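Local coordinates for archaeal Sm-like protein AF-Sm2 (Archaeoglobus fulgidus, PDB 1LJO) that assembles into a hexameric ring of Sm-fold subunits and probably binds RNA, as other members of the snRNP Sm family do, at residues I17-K23 with V69-Q75. Residues are numbered along the deposited sequence.
Sequences IIRVEMK and VVLIQPQ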
# COMPACT_ATOMS: atom_id res chain seq x y z
N ILE A 17 24.79 1.10 -11.42
CA ILE A 17 24.06 -0.16 -11.23
C ILE A 17 23.52 -0.27 -9.82
O ILE A 17 24.25 -0.08 -8.84
CB ILE A 17 24.98 -1.38 -11.46
CG1 ILE A 17 25.68 -1.27 -12.82
CG2 ILE A 17 24.17 -2.67 -11.36
CD1 ILE A 17 24.73 -1.17 -13.99
N ILE A 18 22.23 -0.60 -9.71
CA ILE A 18 21.61 -0.75 -8.40
C ILE A 18 20.83 -2.05 -8.32
O ILE A 18 20.51 -2.65 -9.35
CB ILE A 18 20.63 0.42 -8.11
CG1 ILE A 18 19.45 0.39 -9.09
CG2 ILE A 18 21.36 1.76 -8.24
CD1 ILE A 18 18.32 1.36 -8.74
N ARG A 19 20.54 -2.49 -7.10
CA ARG A 19 19.78 -3.71 -6.85
C ARG A 19 18.54 -3.25 -6.12
O ARG A 19 18.63 -2.49 -5.15
CB ARG A 19 20.59 -4.68 -5.98
CG ARG A 19 19.83 -5.95 -5.58
CD ARG A 19 20.72 -6.90 -4.77
NE ARG A 19 21.83 -7.41 -5.56
CZ ARG A 19 21.76 -8.47 -6.37
NH1 ARG A 19 20.62 -9.13 -6.50
NH2 ARG A 19 22.82 -8.85 -7.06
N VAL A 20 17.37 -3.70 -6.57
CA VAL A 20 16.10 -3.30 -5.98
C VAL A 20 15.21 -4.46 -5.55
O VAL A 20 15.01 -5.41 -6.30
CB VAL A 20 15.27 -2.46 -6.98
CG1 VAL A 20 13.99 -1.97 -6.30
CG2 VAL A 20 16.10 -1.31 -7.50
N GLU A 21 14.66 -4.37 -4.34
CA GLU A 21 13.75 -5.39 -3.86
C GLU A 21 12.35 -4.77 -3.92
O GLU A 21 12.12 -3.71 -3.34
CB GLU A 21 14.08 -5.81 -2.43
CG GLU A 21 13.04 -6.72 -1.81
CD GLU A 21 13.48 -7.29 -0.48
OE1 GLU A 21 13.91 -6.51 0.39
OE2 GLU A 21 13.38 -8.52 -0.31
N MET A 22 11.44 -5.43 -4.62
CA MET A 22 10.07 -4.95 -4.77
C MET A 22 9.12 -5.75 -3.90
O MET A 22 9.31 -6.95 -3.69
CB MET A 22 9.60 -5.06 -6.23
CG MET A 22 10.42 -4.28 -7.23
SD MET A 22 10.36 -2.49 -6.96
CE MET A 22 8.68 -2.12 -7.49
N LYS A 23 8.08 -5.08 -3.41
CA LYS A 23 7.10 -5.72 -2.55
C LYS A 23 6.36 -6.85 -3.28
O LYS A 23 6.16 -7.93 -2.73
CB LYS A 23 6.10 -4.68 -2.04
CG LYS A 23 5.10 -5.20 -1.04
CD LYS A 23 4.45 -4.05 -0.28
CE LYS A 23 3.77 -3.06 -1.21
NZ LYS A 23 3.25 -1.87 -0.49
N VAL A 69 8.47 -0.20 -4.12
CA VAL A 69 9.90 -0.40 -3.95
C VAL A 69 10.09 -0.61 -2.45
O VAL A 69 9.50 0.11 -1.65
CB VAL A 69 10.71 0.86 -4.35
CG1 VAL A 69 12.15 0.72 -3.86
CG2 VAL A 69 10.69 1.03 -5.86
N VAL A 70 10.87 -1.61 -2.07
CA VAL A 70 11.11 -1.87 -0.66
C VAL A 70 12.49 -1.37 -0.25
O VAL A 70 12.63 -0.58 0.69
CB VAL A 70 11.02 -3.39 -0.33
CG1 VAL A 70 11.41 -3.63 1.13
CG2 VAL A 70 9.60 -3.89 -0.59
N LEU A 71 13.51 -1.80 -0.98
CA LEU A 71 14.88 -1.44 -0.68
C LEU A 71 15.70 -1.23 -1.95
O LEU A 71 15.53 -1.94 -2.93
CB LEU A 71 15.50 -2.56 0.18
CG LEU A 71 16.96 -2.52 0.65
CD1 LEU A 71 17.17 -3.58 1.74
CD2 LEU A 71 17.89 -2.78 -0.52
N ILE A 72 16.58 -0.23 -1.91
CA ILE A 72 17.46 0.08 -3.04
C ILE A 72 18.88 0.02 -2.52
O ILE A 72 19.19 0.59 -1.48
CB ILE A 72 17.21 1.50 -3.61
CG1 ILE A 72 15.76 1.62 -4.08
CG2 ILE A 72 18.18 1.77 -4.77
CD1 ILE A 72 15.41 3.02 -4.62
N GLN A 73 19.75 -0.66 -3.25
CA GLN A 73 21.14 -0.80 -2.83
C GLN A 73 22.09 -0.61 -4.00
O GLN A 73 21.95 -1.26 -5.03
CB GLN A 73 21.36 -2.20 -2.22
CG GLN A 73 22.81 -2.56 -1.97
CD GLN A 73 22.99 -4.02 -1.58
OE1 GLN A 73 22.51 -4.93 -2.26
NE2 GLN A 73 23.70 -4.25 -0.48
N PRO A 74 23.07 0.30 -3.85
CA PRO A 74 24.02 0.51 -4.94
C PRO A 74 24.70 -0.84 -5.17
O PRO A 74 24.93 -1.58 -4.21
CB PRO A 74 24.99 1.54 -4.35
CG PRO A 74 24.13 2.30 -3.38
CD PRO A 74 23.35 1.20 -2.72
N GLN A 75 24.98 -1.18 -6.42
CA GLN A 75 25.62 -2.46 -6.69
C GLN A 75 27.13 -2.28 -6.81
O GLN A 75 27.56 -1.13 -6.99
CB GLN A 75 25.05 -3.07 -7.97
CG GLN A 75 25.48 -4.51 -8.21
CD GLN A 75 25.09 -5.44 -7.07
OE1 GLN A 75 25.56 -5.30 -5.95
NE2 GLN A 75 24.21 -6.39 -7.37
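How an Sm barrel pairs its first strand with its last is illustrated by strands 17-22 and 69-74, antiparallel at 159° and within 4.6 Å at the closest approach of their axes. Ile17 O accepts a hydrogen bond from Gln75 N (2.8 Å). Ile18 sends CD1 to Ile72 CG2 (4.0 Å), on the buried face that strand 42-44 and Met13 also cover. Arg19 and Gln73 form a hydrogen-bonded pair (Arg19 N to Gln73 O 2.8 Å, Gln73 N to Arg19 O 2.9 Å); their side chains share the more exposed face with Glu21 and Leu71, Arg19 CD lying 3.7 Å from Gln73 OE1, while Gln73 NE2 donates a hydrogen bond to Leu59 O of a neighbouring subunit. This pairing closes the Sm fold, a strongly bent antiparallel SH3-like barrel, whose sheet runs on through Leu71 and Ile72 into that subunit. Alternation returns Val20 to the buried face with Met22, Val69 and Ile72. Between Glu21 and Met22 the register shifts by one: Val70 and Leu71 both face Glu21, a classic beta bulge, Glu21 O receiving Val70 N (2.8 Å) and, weakly, Leu71 N (3.3 Å). Met22 lays SD 3.7 Å from Val69 CG2, and Lys23 NZ hydrogen-bonds to Asn68 OD1 of the neighbouring subunit.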